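Local coordinates for protein TetR family transcription regulator (Marinobacter aquaeolei, PDB 3PAS) that probably binds DNA through an N-terminal helix-turn-helix domain and regulates transcription, at residues 12-17 against 57-62; 67-72 against 124-129. All coordinates share one frame; numbering follows the deposited sequence.

Interaction 1: 12-17 against 57-62; sequences AFLEAT and LATFYY
Leu14 of helix 5-24 points at helix 52-76, where Ala58, Thr59 and Tyr62 meet it. At these segments the two helix axes run perpendicular, 9.3 Å apart at closest approach, with the backbones nearest at Leu14 and Thr59. Taken outward from the backbone, CB of Leu14 lies over one face of the Tyr62 ring, 4.1 Å from the ring centroid and displaced toward the rim, in a CH-pi contact. CG is anti to the carbonyl carbon (chi1 -65°), and from it the two methyls part. CD1 stays with the tyrosine, 3.9 Å from Tyr62 CD1, whereas CD2 reaches the turn at Ala58 and Thr59, 3.9 Å from Ala58 CB and 3.4 Å from Thr59 OG1. Past the leucine, the phenol of Tyr62 extends to Glu15: its OH donates to Glu15 OE2 over a short 2.5 Å. The carboxylate oxygen lies at the edge of the ring and accepts through its anti lone pair, with the carboxylate and ring planes almost perpendicular (85°). The other oxygen, OE1, forms a salt bridge to Arg99, which lies between helices 81-98 and 100-110. On the other flank Thr17 sets CB and CG2 against Thr59 OG1, with Thr17 CB 3.3 Å from Thr59 OG1, and the two CG2 methyls lie close by. Each hydroxyl is turned to its own helix: Thr17 OG1 donates to Phe13 O, and Thr59 OG1 bonds Leu55 O. The contact thus joins the first helix of the TetR DNA-binding domain to the long helix that follows the predicted helix-turn-helix. Tyr49 closes against Leu14 and Ala58, while Tyr105 of helix 100-110 packs on both threonines.

Interaction 2: 67-72 against 124-129; sequences VIDAAL and ESRAAN
Asp69 and Arg126 form the polar, solvent-side rim of this contact, and Ile68, Leu72 and Ala127 its packed apolar part. Arg126 is extended from CG to NE, with CG anti to the backbone N, and presents its guanidinium side-on to the carboxylate. NH2 meets the syn lone pair of Asp69 OD2 at 2.9 Å, nearly straight at 175° and in the guanidinium plane. NE donates to Asp69 OD1, also at 2.9 Å, but this bond is more bent (153°), consistent with the 31° twist between the two flat groups. This bidentate, side-on salt bridge belongs to an exposed arginine. On the packed side, by contrast, Ile68 CG2 touches both Arg126 CG, at 4.0 Å, and Ala127 CB, at 4.1 Å, and the aliphatic part of the arginine therefore also lines the apolar patch. Leu72 CD1 lies close against the backbone there, 3.3 Å from the carbonyl O of Arg126. Ala127 leaves helical geometry at the break between helices 117-126 and 128-140, and helix 52-76 runs past this junction. Leu72 continues the packing onto Leu130 of helix 128-140, while Val67, Ala70 and Ala71 of the same helix 52-76 touch helix 81-98.

How the interactions relate
Helix 52-76 is the element common to both contacts: it meets helix 5-24 in interaction 1 and, further toward its C-terminal end, the junction of helices 117-126 and 128-140 in interaction 2. The centres lie about 18 Å apart, and at their nearest atoms the two remain about 5 Å apart. Both segments of interaction 1 precede those of interaction 2 in the sequence. In the TetR architecture this long helix connects the N-terminal DNA-binding domain with the C-terminal regulatory domain, and here it packs against the first helix of one and a helix break of the other. Such a continuous link is consistent with coupling between the two domains.

Interaction 1: 12-17 against 57-62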
loop_
_atom_site.group_PDB
_atom_site.type_symbol
_atom_site.label_atom_id
_atom_site.label_comp_id
_atom_site.label_asym_id
_atom_site.label_seq_id
_atom_site.Cartn_x
_atom_site.Cartn_y
_atom_site.Cartn_z
ATOM N N ALA B 12 19.689 21.586 -5.557
ATOM C CA ALA B 12 19.192 21.569 -6.911
ATOM C C ALA B 12 19.288 20.153 -7.451
ATOM O O ALA B 12 18.311 19.645 -8.057
ATOM C CB ALA B 12 19.913 22.574 -7.824
ATOM N N PHE B 13 20.424 19.490 -7.203
ATOM C CA PHE B 13 20.585 18.102 -7.659
ATOM C C PHE B 13 19.734 17.085 -6.920
ATOM O O PHE B 13 19.208 16.165 -7.549
ATOM C CB PHE B 13 22.056 17.667 -7.626
ATOM C CG PHE B 13 22.942 18.412 -8.597
ATOM C CD1 PHE B 13 22.724 18.349 -9.970
ATOM C CD2 PHE B 13 23.987 19.183 -8.126
ATOM C CE1 PHE B 13 23.530 19.033 -10.852
ATOM C CE2 PHE B 13 24.812 19.853 -9.013
ATOM C CZ PHE B 13 24.583 19.783 -10.387
ATOM N N LEU B 14 19.623 17.231 -5.594
ATOM C CA LEU B 14 18.851 16.350 -4.790
ATOM C C LEU B 14 17.358 16.441 -5.172
ATOM O O LEU B 14 16.719 15.437 -5.384
ATOM C CB LEU B 14 19.060 16.659 -3.300
ATOM C CG LEU B 14 20.475 16.412 -2.787
ATOM C CD1 LEU B 14 20.750 17.201 -1.514
ATOM C CD2 LEU B 14 20.719 14.902 -2.652
ATOM N N GLU B 15 16.849 17.661 -5.320
ATOM C CA GLU B 15 15.468 17.884 -5.748
ATOM C C GLU B 15 15.209 17.371 -7.177
ATOM O O GLU B 15 14.185 16.765 -7.446
ATOM C CB GLU B 15 15.143 19.381 -5.622
ATOM C CG GLU B 15 14.887 19.837 -4.190
ATOM C CD GLU B 15 13.578 19.273 -3.584
ATOM O OE1 GLU B 15 12.670 18.806 -4.330
ATOM O OE2 GLU B 15 13.450 19.272 -2.349
ATOM N N ALA B 16 16.147 17.576 -8.087
ATOM C CA ALA B 16 16.000 17.079 -9.463
ATOM C C ALA B 16 15.952 15.545 -9.466
ATOM O O ALA B 16 15.221 14.938 -10.258
ATOM C CB ALA B 16 17.159 17.583 -10.338
ATOM N N THR B 17 16.721 14.922 -8.572
ATOM C CA THR B 17 16.740 13.462 -8.429
ATOM C C THR B 17 15.361 13.004 -7.919
ATOM O O THR B 17 14.778 12.095 -8.480
ATOM C CB THR B 17 17.827 12.988 -7.487
ATOM O OG1 THR B 17 19.112 13.370 -7.981
ATOM C CG2 THR B 17 17.835 11.463 -7.370
ATOM N N LEU B 57 21.584 7.683 -3.089
ATOM C CA LEU B 57 21.674 7.514 -1.659
ATOM C C LEU B 57 21.541 8.845 -0.932
ATOM O O LEU B 57 20.773 8.936 0.022
ATOM C CB LEU B 57 22.993 6.854 -1.241
ATOM C CG LEU B 57 23.125 6.409 0.222
ATOM C CD1 LEU B 57 21.880 5.590 0.727
ATOM C CD2 LEU B 57 24.428 5.615 0.355
ATOM N N ALA B 58 22.310 9.851 -1.351
ATOM C CA ALA B 58 22.246 11.199 -0.759
ATOM C C ALA B 58 20.811 11.759 -0.837
ATOM O O ALA B 58 20.343 12.467 0.065
ATOM C CB ALA B 58 23.276 12.172 -1.447
ATOM N N THR B 59 20.142 11.488 -1.944
ATOM C CA THR B 59 18.771 11.929 -2.162
ATOM C C THR B 59 17.850 11.207 -1.181
ATOM O O THR B 59 16.933 11.808 -0.623
ATOM C CB THR B 59 18.294 11.724 -3.652
ATOM O OG1 THR B 59 19.134 12.496 -4.545
ATOM C CG2 THR B 59 16.844 12.254 -3.858
ATOM N N PHE B 60 18.077 9.913 -0.986
ATOM C CA PHE B 60 17.269 9.161 -0.037
ATOM C C PHE B 60 17.422 9.774 1.372
ATOM O O PHE B 60 16.421 10.006 2.082
ATOM C CB PHE B 60 17.615 7.691 -0.039
ATOM C CG PHE B 60 16.786 6.889 0.913
ATOM C CD1 PHE B 60 15.489 6.655 0.638
ATOM C CD2 PHE B 60 17.305 6.468 2.112
ATOM C CE1 PHE B 60 14.684 5.920 1.532
ATOM C CE2 PHE B 60 16.527 5.726 2.987
ATOM C CZ PHE B 60 15.239 5.471 2.706
ATOM N N TYR B 61 18.648 10.084 1.761
ATOM C CA TYR B 61 18.879 10.722 3.063
ATOM C C TYR B 61 18.338 12.117 3.190
ATOM O O TYR B 61 17.863 12.520 4.265
ATOM C CB TYR B 61 20.367 10.718 3.416
ATOM C CG TYR B 61 20.914 9.363 3.720
ATOM C CD1 TYR B 61 20.173 8.440 4.459
ATOM C CD2 TYR B 61 22.208 9.017 3.366
ATOM C CE1 TYR B 61 20.685 7.191 4.774
ATOM C CE2 TYR B 61 22.731 7.760 3.691
ATOM C CZ TYR B 61 21.962 6.861 4.404
ATOM O OH TYR B 61 22.454 5.623 4.731
ATOM N N TYR B 62 18.415 12.883 2.112
ATOM C CA TYR B 62 17.810 14.195 2.065
ATOM C C TYR B 62 16.272 14.103 2.265
ATOM O O TYR B 62 15.670 14.858 3.064
ATOM C CB TYR B 62 18.127 14.824 0.712
ATOM C CG TYR B 62 17.340 16.055 0.366
ATOM C CD1 TYR B 62 17.669 17.276 0.914
ATOM C CD2 TYR B 62 16.298 16.015 -0.564
ATOM C CE1 TYR B 62 16.983 18.424 0.567
ATOM C CE2 TYR B 62 15.619 17.154 -0.902
ATOM C CZ TYR B 62 15.976 18.372 -0.323
ATOM O OH TYR B 62 15.298 19.557 -0.633
#

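Interaction 2: 67-72 against 124-129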
loop_
_atom_site.group_PDB
_atom_site.type_symbol
_atom_site.label_atom_id
_atom_site.label_comp_id
_atom_site.label_asym_id
_atom_site.label_seq_id
_atom_site.Cartn_x
_atom_site.Cartn_y
_atom_site.Cartn_z
ATOM N N VAL B 67 11.740 14.685 6.116
ATOM C CA VAL B 67 10.532 14.137 6.696
ATOM C C VAL B 67 10.676 13.744 8.161
ATOM O O VAL B 67 9.810 14.085 8.962
ATOM C CB VAL B 67 9.969 12.941 5.895
ATOM C CG1 VAL B 67 8.833 12.289 6.652
ATOM C CG2 VAL B 67 9.507 13.412 4.491
ATOM N N ILE B 68 11.718 12.984 8.500
ATOM C CA ILE B 68 11.938 12.534 9.899
ATOM C C ILE B 68 12.092 13.735 10.817
ATOM O O ILE B 68 11.476 13.795 11.895
ATOM C CB ILE B 68 13.182 11.638 10.013
ATOM C CG1 ILE B 68 12.893 10.317 9.278
ATOM C CG2 ILE B 68 13.604 11.463 11.494
ATOM C CD1 ILE B 68 14.097 9.389 9.135
ATOM N N ASP B 69 12.920 14.708 10.426
ATOM C CA ASP B 69 13.126 15.881 11.284
ATOM C C ASP B 69 11.843 16.689 11.569
ATOM O O ASP B 69 11.640 17.132 12.705
ATOM C CB ASP B 69 14.205 16.793 10.736
ATOM C CG ASP B 69 15.557 16.116 10.678
ATOM O OD1 ASP B 69 15.736 15.035 11.295
ATOM O OD2 ASP B 69 16.445 16.637 9.967
ATOM N N ALA B 70 11.008 16.892 10.544
ATOM C CA ALA B 70 9.728 17.550 10.699
ATOM C C ALA B 70 8.825 16.751 11.623
ATOM O O ALA B 70 8.159 17.323 12.477
ATOM C CB ALA B 70 9.017 17.749 9.335
ATOM N N ALA B 71 8.790 15.442 11.438
ATOM C CA ALA B 71 7.993 14.564 12.288
ATOM C C ALA B 71 8.463 14.610 13.745
ATOM O O ALA B 71 7.626 14.684 14.629
ATOM C CB ALA B 71 7.966 13.089 11.770
ATOM N N LEU B 72 9.784 14.547 13.980
ATOM C CA LEU B 72 10.368 14.574 15.332
ATOM C C LEU B 72 10.081 15.895 16.047
ATOM O O LEU B 72 9.825 15.922 17.263
ATOM C CB LEU B 72 11.882 14.382 15.293
ATOM C CG LEU B 72 12.465 13.028 14.941
ATOM C CD1 LEU B 72 14.029 13.115 14.889
ATOM C CD2 LEU B 72 12.001 11.986 15.903
ATOM N N GLU B 124 16.239 4.604 11.320
ATOM C CA GLU B 124 15.697 4.247 12.657
ATOM C C GLU B 124 16.474 4.978 13.762
ATOM O O GLU B 124 15.892 5.500 14.734
ATOM C CB GLU B 124 15.694 2.722 12.851
ATOM C CG GLU B 124 14.687 2.041 11.910
ATOM C CD GLU B 124 14.628 0.499 12.001
ATOM O OE1 GLU B 124 15.574 -0.131 12.499
ATOM O OE2 GLU B 124 13.619 -0.069 11.530
ATOM N N SER B 125 17.794 5.045 13.599
ATOM C CA SER B 125 18.633 5.807 14.489
ATOM C C SER B 125 18.304 7.306 14.556
ATOM O O SER B 125 18.258 7.882 15.645
ATOM C CB SER B 125 20.084 5.632 14.091
ATOM O OG SER B 125 20.890 6.253 15.045
ATOM N N ARG B 126 18.110 7.954 13.408
ATOM C CA ARG B 126 17.738 9.374 13.408
ATOM C C ARG B 126 16.357 9.570 14.075
ATOM O O ARG B 126 16.102 10.569 14.784
ATOM C CB ARG B 126 17.665 9.892 11.983
ATOM C CG ARG B 126 17.624 11.417 11.921
ATOM C CD ARG B 126 17.793 11.870 10.522
ATOM N NE ARG B 126 17.923 13.312 10.411
ATOM C CZ ARG B 126 19.065 13.990 10.290
ATOM N NH1 ARG B 126 20.254 13.401 10.313
ATOM N NH2 ARG B 126 19.014 15.296 10.153
ATOM N N ALA B 127 15.483 8.591 13.863
ATOM C CA ALA B 127 14.148 8.603 14.469
ATOM C C ALA B 127 14.048 7.967 15.885
ATOM O O ALA B 127 12.948 7.717 16.387
ATOM C CB ALA B 127 13.158 7.937 13.532
ATOM N N ALA B 128 15.174 7.735 16.540
ATOM C CA ALA B 128 15.211 6.981 17.786
ATOM C C ALA B 128 14.277 7.506 18.889
ATOM O O ALA B 128 13.615 6.710 19.565
ATOM C CB ALA B 128 16.657 6.892 18.324
ATOM N N ASN B 129 14.203 8.814 19.058
ATOM C CA ASN B 129 13.358 9.386 20.094
ATOM C C ASN B 129 11.887 9.041 19.906
ATOM O O ASN B 129 11.166 8.858 20.893
ATOM C CB ASN B 129 13.538 10.909 20.200
ATOM C CG ASN B 129 14.925 11.293 20.731
ATOM O OD1 ASN B 129 15.610 10.499 21.395
ATOM N ND2 ASN B 129 15.337 12.505 20.440
#